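Local coordinates for choline binding protein PCPA (Streptococcus pneumoniae, PDB 4CP6) that is a pneumococcal surface antigen whose leucine-rich repeats probably serve in recognition of partner molecules, as in other proteins of this repeat family, at residues E132-A135 with F136-S139; E219-E222 with S223-S226; L231-K234 with D235-L239. All coordinates share one frame; numbering follows the deposited sequence.

Contact 1: E132-A135 with F136-S139; sequences EDRA and FDFS
Arg134 and Asp137 lie on the same side of a tight bend in the chain and are joined there by a salt bridge, NH1 of Arg134 standing 2.9 Å from OD2 of Asp137. The two flat groups are well turned against each other, guanidinium and carboxylate planes 63° apart. From the arginine's standpoint the bond is made at the edge, with OD2 close to the guanidinium plane; from the aspartate's, the donor arrives on the anti side of the oxygen. The arginine chain is extended from CG to NE and runs past the carboxylate, its CD 3.4 Å from OD2 of Asp137. With chi1 of 69°, CG of Asp137 sits between its own backbone N and carbonyl carbon, which brings the carboxylate back toward Arg134. Beneath the side chains, Asp137 N makes a weak hydrogen bond of 3.3 Å to Arg134 O, closing a type I turn that overlaps a type II turn from Phe136 to Ser139.

Phe136 heads the other way. Its ring lies against the residue before it, with CD2 3.7 Å from Ala135 CB and Ala135 O over one face; it stacks with Phe112 and lies nearly parallel to Phe158, so equivalent phenylalanines of successive coils line the interior of the solenoid. Phe138, by contrast, is exposed and stacks on Phe160, with CE2 4.2 Å from Arg134 NH1.

The second oxygen of Asp137, OD1, is hydrogen-bonded to His113 ND1, so the carboxylate bridges a cation in its own coil and an imidazole of the coil before. Gripped at both oxygens, this buried acid is restrained in rotation, and its two nitrogen partners would be expected to favour the ionised form.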
loop_
_atom_site.group_PDB
_atom_site.type_symbol
_atom_site.label_atom_id
_atom_site.label_comp_id
_atom_site.label_asym_id
_atom_site.label_seq_id
_atom_site.Cartn_x
_atom_site.Cartn_y
_atom_site.Cartn_z
ATOM N N GLU A 132 3.020 4.189 16.436
ATOM C CA GLU A 132 4.233 4.112 15.645
ATOM C C GLU A 132 4.246 2.918 14.701
ATOM O O GLU A 132 3.289 2.138 14.642
ATOM C CB GLU A 132 5.471 4.185 16.551
ATOM C CG GLU A 132 5.732 5.616 17.042
ATOM C CD GLU A 132 6.176 6.587 15.956
ATOM O OE1 GLU A 132 6.624 6.117 14.884
ATOM O OE2 GLU A 132 6.136 7.815 16.213
ATOM N N ASP A 133 5.320 2.818 13.904
ATOM C CA ASP A 133 5.422 1.864 12.831
ATOM C C ASP A 133 5.077 0.459 13.212
ATOM O O ASP A 133 5.527 -0.030 14.247
ATOM C CB ASP A 133 6.821 1.882 12.213
ATOM C CG ASP A 133 7.279 3.236 11.702
ATOM O OD1 ASP A 133 6.446 4.184 11.662
ATOM O OD2 ASP A 133 8.399 3.315 11.185
ATOM N N ARG A 134 4.285 -0.201 12.368
ATOM C CA ARG A 134 3.987 -1.631 12.548
ATOM C C ARG A 134 3.405 -1.974 13.915
ATOM O O ARG A 134 3.556 -3.117 14.388
ATOM C CB ARG A 134 5.240 -2.488 12.215
ATOM C CG ARG A 134 5.608 -2.361 10.748
ATOM C CD ARG A 134 6.775 -3.246 10.335
ATOM N NE ARG A 134 6.996 -3.181 8.881
ATOM C CZ ARG A 134 6.324 -3.918 7.985
ATOM N NH1 ARG A 134 5.416 -4.813 8.388
ATOM N NH2 ARG A 134 6.569 -3.779 6.682
ATOM N N ALA A 135 2.724 -1.016 14.557
ATOM C CA ALA A 135 2.187 -1.322 15.886
ATOM C C ALA A 135 1.244 -2.513 15.903
ATOM O O ALA A 135 1.237 -3.260 16.895
ATOM C CB ALA A 135 1.497 -0.109 16.458
ATOM N N PHE A 136 0.470 -2.716 14.835
ATOM C CA PHE A 136 -0.510 -3.791 14.756
ATOM C C PHE A 136 -0.294 -4.595 13.489
ATOM O O PHE A 136 -1.256 -5.189 12.987
ATOM C CB PHE A 136 -1.941 -3.212 14.780
ATOM C CG PHE A 136 -2.308 -2.508 16.062
ATOM C CD1 PHE A 136 -2.831 -3.218 17.133
ATOM C CD2 PHE A 136 -2.079 -1.140 16.222
ATOM C CE1 PHE A 136 -3.186 -2.571 18.318
ATOM C CE2 PHE A 136 -2.420 -0.494 17.417
ATOM C CZ PHE A 136 -2.947 -1.227 18.460
ATOM N N ASP A 137 0.960 -4.697 12.987
ATOM C CA ASP A 137 1.108 -5.473 11.769
ATOM C C ASP A 137 0.871 -6.963 12.037
ATOM O O ASP A 137 1.175 -7.468 13.125
ATOM C CB ASP A 137 2.415 -5.198 11.016
ATOM C CG ASP A 137 3.684 -5.672 11.678
ATOM O OD1 ASP A 137 3.684 -5.852 12.911
ATOM O OD2 ASP A 137 4.688 -5.862 10.949
ATOM N N PHE A 138 0.276 -7.661 11.070
ATOM C CA PHE A 138 -0.027 -9.101 11.161
ATOM C C PHE A 138 -0.989 -9.398 12.324
ATOM O O PHE A 138 -1.080 -10.545 12.777
ATOM C CB PHE A 138 1.273 -9.939 11.271
ATOM C CG PHE A 138 2.150 -9.786 10.048
ATOM C CD1 PHE A 138 1.927 -10.558 8.908
ATOM C CD2 PHE A 138 3.178 -8.847 10.021
ATOM C CE1 PHE A 138 2.736 -10.418 7.782
ATOM C CE2 PHE A 138 4.006 -8.724 8.895
ATOM C CZ PHE A 138 3.757 -9.482 7.776
ATOM N N SER A 139 -1.736 -8.385 12.800
ATOM C CA SER A 139 -2.632 -8.628 13.920
ATOM C C SER A 139 -3.909 -9.373 13.498
ATOM O O SER A 139 -4.262 -9.433 12.297
ATOM C CB SER A 139 -3.005 -7.328 14.615
ATOM O OG SER A 139 -4.059 -6.679 13.924
#

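Contact 2: E219-E222 with S223-S226; sequences EGNE and SFAS
Asn221 reaches forward along the chain to grip the backbone of Ser223 and Phe224 with a single oxygen. Its CB points at the following segment and lies 4.0 Å from Phe224 O. From there CG runs anti to the backbone N, chi1 -173°, which carries the amide alongside the start of strand 224-227. At the tip OD1 accepts two hydrogen bonds, from Ser223 N at 2.8 Å and from Phe224 N, also at 2.8 Å. The two donors approach from opposite faces of the amide plane: the serine N-H is tilted moderately from it, whereas that of Phe224 stands well above the plane and makes the more bent bond, with 141° at its hydrogen.

OD1 also comes 3.6 Å from CD2 of Phe224, whose ring is inclined 56° to the amide. The other branch, ND2, passes near that same ring carbon and is directed to Pro195 O and Val198 O in the coil before. Both ends of this buried amide are therefore satisfied, and four hydrogen bonds fix which way round it lies. Backbone atoms complete the clasp: one water donates to Asn221 O and, at 2.7 Å, to Phe224 O, tying the turn to the first residue of the strand.

Ser223 CB packs 3.8 Å from Asn221 OD1, while the exposed Glu222 meets Ser223 N through its CB. The bond from Ser223 N to OD1, two residues back, closes an Asx turn, with Phe224 N as a second donor to the same oxygen. Here that turn leads the chain out of the loop following strand 214-217 and into the first strand of an antiparallel meander within the leucine-rich repeat protein.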
loop_
_atom_site.group_PDB
_atom_site.type_symbol
_atom_site.label_atom_id
_atom_site.label_comp_id
_atom_site.label_asym_id
_atom_site.label_seq_id
_atom_site.Cartn_x
_atom_site.Cartn_y
_atom_site.Cartn_z
ATOM N N GLU A 219 -16.603 15.517 5.003
ATOM C CA GLU A 219 -16.848 16.855 4.463
ATOM C C GLU A 219 -15.907 17.879 5.112
ATOM O O GLU A 219 -15.740 17.874 6.335
ATOM C CB GLU A 219 -18.329 17.228 4.737
ATOM C CG GLU A 219 -18.759 18.654 4.404
ATOM C CD GLU A 219 -18.665 19.074 2.954
ATOM O OE1 GLU A 219 -18.808 18.198 2.073
ATOM O OE2 GLU A 219 -18.458 20.283 2.697
ATOM N N GLY A 220 -15.306 18.739 4.291
ATOM C CA GLY A 220 -14.445 19.782 4.813
ATOM C C GLY A 220 -12.961 19.477 4.767
ATOM O O GLY A 220 -12.155 20.349 5.092
ATOM N N ASN A 221 -12.573 18.236 4.385
ATOM C CA ASN A 221 -11.148 17.917 4.290
ATOM C C ASN A 221 -10.530 18.831 3.226
ATOM O O ASN A 221 -11.098 18.975 2.152
ATOM C CB ASN A 221 -10.979 16.449 3.925
ATOM C CG ASN A 221 -9.534 16.019 3.975
ATOM O OD1 ASN A 221 -8.699 16.471 3.172
ATOM N ND2 ASN A 221 -9.180 15.155 4.948
ATOM N N GLU A 222 -9.406 19.467 3.553
ATOM C CA GLU A 222 -8.799 20.436 2.636
ATOM C C GLU A 222 -7.755 19.850 1.703
ATOM O O GLU A 222 -7.276 20.568 0.818
ATOM C CB GLU A 222 -8.131 21.581 3.448
ATOM C CG GLU A 222 -9.120 22.479 4.185
ATOM C CD GLU A 222 -8.527 23.430 5.207
ATOM O OE1 GLU A 222 -7.281 23.485 5.341
ATOM O OE2 GLU A 222 -9.320 24.111 5.895
ATOM N N SER A 223 -7.374 18.561 1.896
ATOM C CA SER A 223 -6.276 17.961 1.132
ATOM C C SER A 223 -6.699 16.837 0.207
ATOM O O SER A 223 -5.956 16.528 -0.743
ATOM C CB SER A 223 -5.226 17.442 2.113
ATOM O OG SER A 223 -4.778 18.526 2.928
ATOM N N PHE A 224 -7.863 16.227 0.470
ATOM C CA PHE A 224 -8.335 15.045 -0.269
ATOM C C PHE A 224 -9.789 15.133 -0.606
ATOM O O PHE A 224 -10.531 15.890 0.035
ATOM C CB PHE A 224 -8.117 13.765 0.589
ATOM C CG PHE A 224 -6.675 13.614 0.985
ATOM C CD1 PHE A 224 -5.717 13.214 0.053
ATOM C CD2 PHE A 224 -6.250 13.957 2.259
ATOM C CE1 PHE A 224 -4.359 13.164 0.396
ATOM C CE2 PHE A 224 -4.900 13.906 2.600
ATOM C CZ PHE A 224 -3.961 13.506 1.673
ATOM N N ALA A 225 -10.188 14.387 -1.640
ATOM C CA ALA A 225 -11.573 14.255 -2.062
ATOM C C ALA A 225 -11.895 12.826 -2.411
ATOM O O ALA A 225 -11.002 12.051 -2.792
ATOM C CB ALA A 225 -11.885 15.172 -3.232
ATOM N N SER A 226 -13.162 12.464 -2.253
ATOM C CA SER A 226 -13.676 11.137 -2.595
ATOM C C SER A 226 -14.757 11.350 -3.647
ATOM O O SER A 226 -15.705 12.095 -3.396
ATOM C CB SER A 226 -14.266 10.443 -1.373
ATOM O OG SER A 226 -14.846 9.210 -1.789
HETATM O O HOH W 1 -12.872 17.145 0.214
#

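Contact 3: L231-K234 with D235-L239; sequences LFSK and DKTQL
Ser233 OG and Asp235 OD1 are hydrogen-bonded at 2.7 Å across the tight bend between strands 230-233 and 238-241. The hydroxyl donates almost end-on to the carboxylate oxygen and in turn accepts Gln238 N, which lies 3.1 Å from Ser233 OG. It can do both because chi1 of 55° holds OG between the backbone N and carbonyl carbon of Ser233, facing the returning chain. OD1 of Asp235 collects two further donors, both from above the carboxylate plane: Thr237 N, which closes an Asx turn, and Thr237 OG1 at 2.7 Å.

Around this polar knot the backbone sets the bend. Lys236 N bonds to Ser233 O at 2.8 Å in a type I turn, and Ser233 N bonds to Gln238 O at 3.0 Å. One step further out, Phe232 and Leu239 form a non-hydrogen-bonded antiparallel pair with side chains on the same face of the sheet; Phe232 CE2 rests 3.7 Å from Leu239 CG, and Tyr251 touches both residues. Lys236 curls back through bends at chi3 and chi4 to place NZ over the Phe232 ring, 4.8 Å from its centroid and 10° off the normal.

Three donors converging on OD1 should stabilise the negative charge of Asp235, while the aromatic face offers the ammonium of Lys236 a favourable cation-pi partner.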
loop_
_atom_site.group_PDB
_atom_site.type_symbol
_atom_site.label_atom_id
_atom_site.label_comp_id
_atom_site.label_asym_id
_atom_site.label_seq_id
_atom_site.Cartn_x
_atom_site.Cartn_y
_atom_site.Cartn_z
ATOM N N LEU A 231 -10.400 7.759 -4.225
ATOM C CA LEU A 231 -9.648 8.759 -3.479
ATOM C C LEU A 231 -8.723 9.568 -4.375
ATOM O O LEU A 231 -7.898 8.997 -5.092
ATOM C CB LEU A 231 -8.858 8.063 -2.367
ATOM C CG LEU A 231 -7.973 8.933 -1.491
ATOM C CD1 LEU A 231 -8.795 9.872 -0.600
ATOM C CD2 LEU A 231 -7.115 8.040 -0.597
ATOM N N PHE A 232 -8.836 10.906 -4.308
ATOM C CA PHE A 232 -8.032 11.858 -5.033
ATOM C C PHE A 232 -7.454 12.885 -4.072
ATOM O O PHE A 232 -7.971 13.082 -2.962
ATOM C CB PHE A 232 -8.934 12.666 -5.988
ATOM C CG PHE A 232 -9.456 11.939 -7.204
ATOM C CD1 PHE A 232 -10.605 11.165 -7.126
ATOM C CD2 PHE A 232 -8.774 12.000 -8.409
ATOM C CE1 PHE A 232 -11.104 10.517 -8.256
ATOM C CE2 PHE A 232 -9.273 11.348 -9.538
ATOM C CZ PHE A 232 -10.422 10.590 -9.443
ATOM N N SER A 233 -6.476 13.630 -4.549
ATOM C CA SER A 233 -6.096 14.879 -3.887
ATOM C C SER A 233 -7.297 15.841 -4.081
ATOM O O SER A 233 -8.078 15.687 -5.027
ATOM C CB SER A 233 -4.860 15.494 -4.526
ATOM O OG SER A 233 -5.022 15.702 -5.929
ATOM N N LYS A 234 -7.470 16.821 -3.175
ATOM C CA LYS A 234 -8.598 17.743 -3.277
ATOM C C LYS A 234 -8.722 18.397 -4.675
ATOM O O LYS A 234 -9.834 18.520 -5.209
ATOM C CB LYS A 234 -8.444 18.801 -2.176
ATOM C CG LYS A 234 -9.581 19.806 -2.112
ATOM C CD LYS A 234 -10.770 19.264 -1.402
ATOM C CE LYS A 234 -11.786 20.360 -1.205
ATOM N NZ LYS A 234 -12.978 19.853 -0.494
ATOM N N ASP A 235 -7.580 18.744 -5.279
ATOM C CA ASP A 235 -7.568 19.382 -6.610
ATOM C C ASP A 235 -7.731 18.391 -7.790
ATOM O O ASP A 235 -7.754 18.827 -8.950
ATOM C CB ASP A 235 -6.310 20.246 -6.770
ATOM C CG ASP A 235 -4.970 19.499 -6.765
ATOM O OD1 ASP A 235 -4.971 18.251 -6.903
ATOM O OD2 ASP A 235 -3.925 20.155 -6.608
ATOM N N LYS A 236 -7.878 17.075 -7.491
ATOM C CA LYS A 236 -8.095 16.001 -8.475
ATOM C C LYS A 236 -6.913 15.816 -9.425
ATOM O O LYS A 236 -7.044 15.051 -10.390
ATOM C CB LYS A 236 -9.429 16.173 -9.230
ATOM C CG LYS A 236 -10.648 15.992 -8.302
ATOM C CD LYS A 236 -11.941 16.617 -8.868
ATOM C CE LYS A 236 -12.563 15.887 -10.045
ATOM N NZ LYS A 236 -13.163 14.587 -9.651
ATOM N N THR A 237 -5.735 16.410 -9.116
ATOM C CA THR A 237 -4.556 16.173 -9.947
ATOM C C THR A 237 -3.953 14.797 -9.699
ATOM O O THR A 237 -3.251 14.279 -10.573
ATOM C CB THR A 237 -3.500 17.249 -9.770
ATOM O OG1 THR A 237 -2.980 17.239 -8.426
ATOM C CG2 THR A 237 -4.018 18.625 -10.182
ATOM N N GLN A 238 -4.194 14.218 -8.506
ATOM C CA GLN A 238 -3.638 12.903 -8.171
ATOM C C GLN A 238 -4.764 11.954 -7.921
ATOM O O GLN A 238 -5.571 12.199 -7.012
ATOM C CB GLN A 238 -2.717 12.980 -6.919
ATOM C CG GLN A 238 -1.604 14.038 -7.023
ATOM C CD GLN A 238 -0.811 14.229 -5.763
ATOM O OE1 GLN A 238 -0.953 15.235 -5.058
ATOM N NE2 GLN A 238 0.107 13.311 -5.509
ATOM N N LEU A 239 -4.843 10.854 -8.689
ATOM C CA LEU A 239 -5.774 9.785 -8.391
ATOM C C LEU A 239 -4.950 8.870 -7.483
ATOM O O LEU A 239 -3.977 8.239 -7.928
ATOM C CB LEU A 239 -6.291 9.084 -9.665
ATOM C CG LEU A 239 -7.452 8.135 -9.442
ATOM C CD1 LEU A 239 -8.169 7.850 -10.787
ATOM C CD2 LEU A 239 -7.010 6.808 -8.745
#

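Contacts 2 and 3 are neighbours in one sheet, their centres 9 Å apart, and follow one another along the chain as strands 224-227, 230-233 and 238-241 of an antiparallel meander. Backbone bonds join them: Ser223 O lies 2.9 Å from Lys234 N, and Ala225 O lies 2.9 Å from Phe232 N. Contact 1 belongs to an earlier coil of the solenoid, with its centre 27 Å from that of contact 2 and 28 Å from that of contact 3; contacts 1 and 3 lie on opposite sides of the chain's centre. The meander interrupts the run of parallel coils, which resumes when strand 238-241 pairs in parallel with strand 259-260.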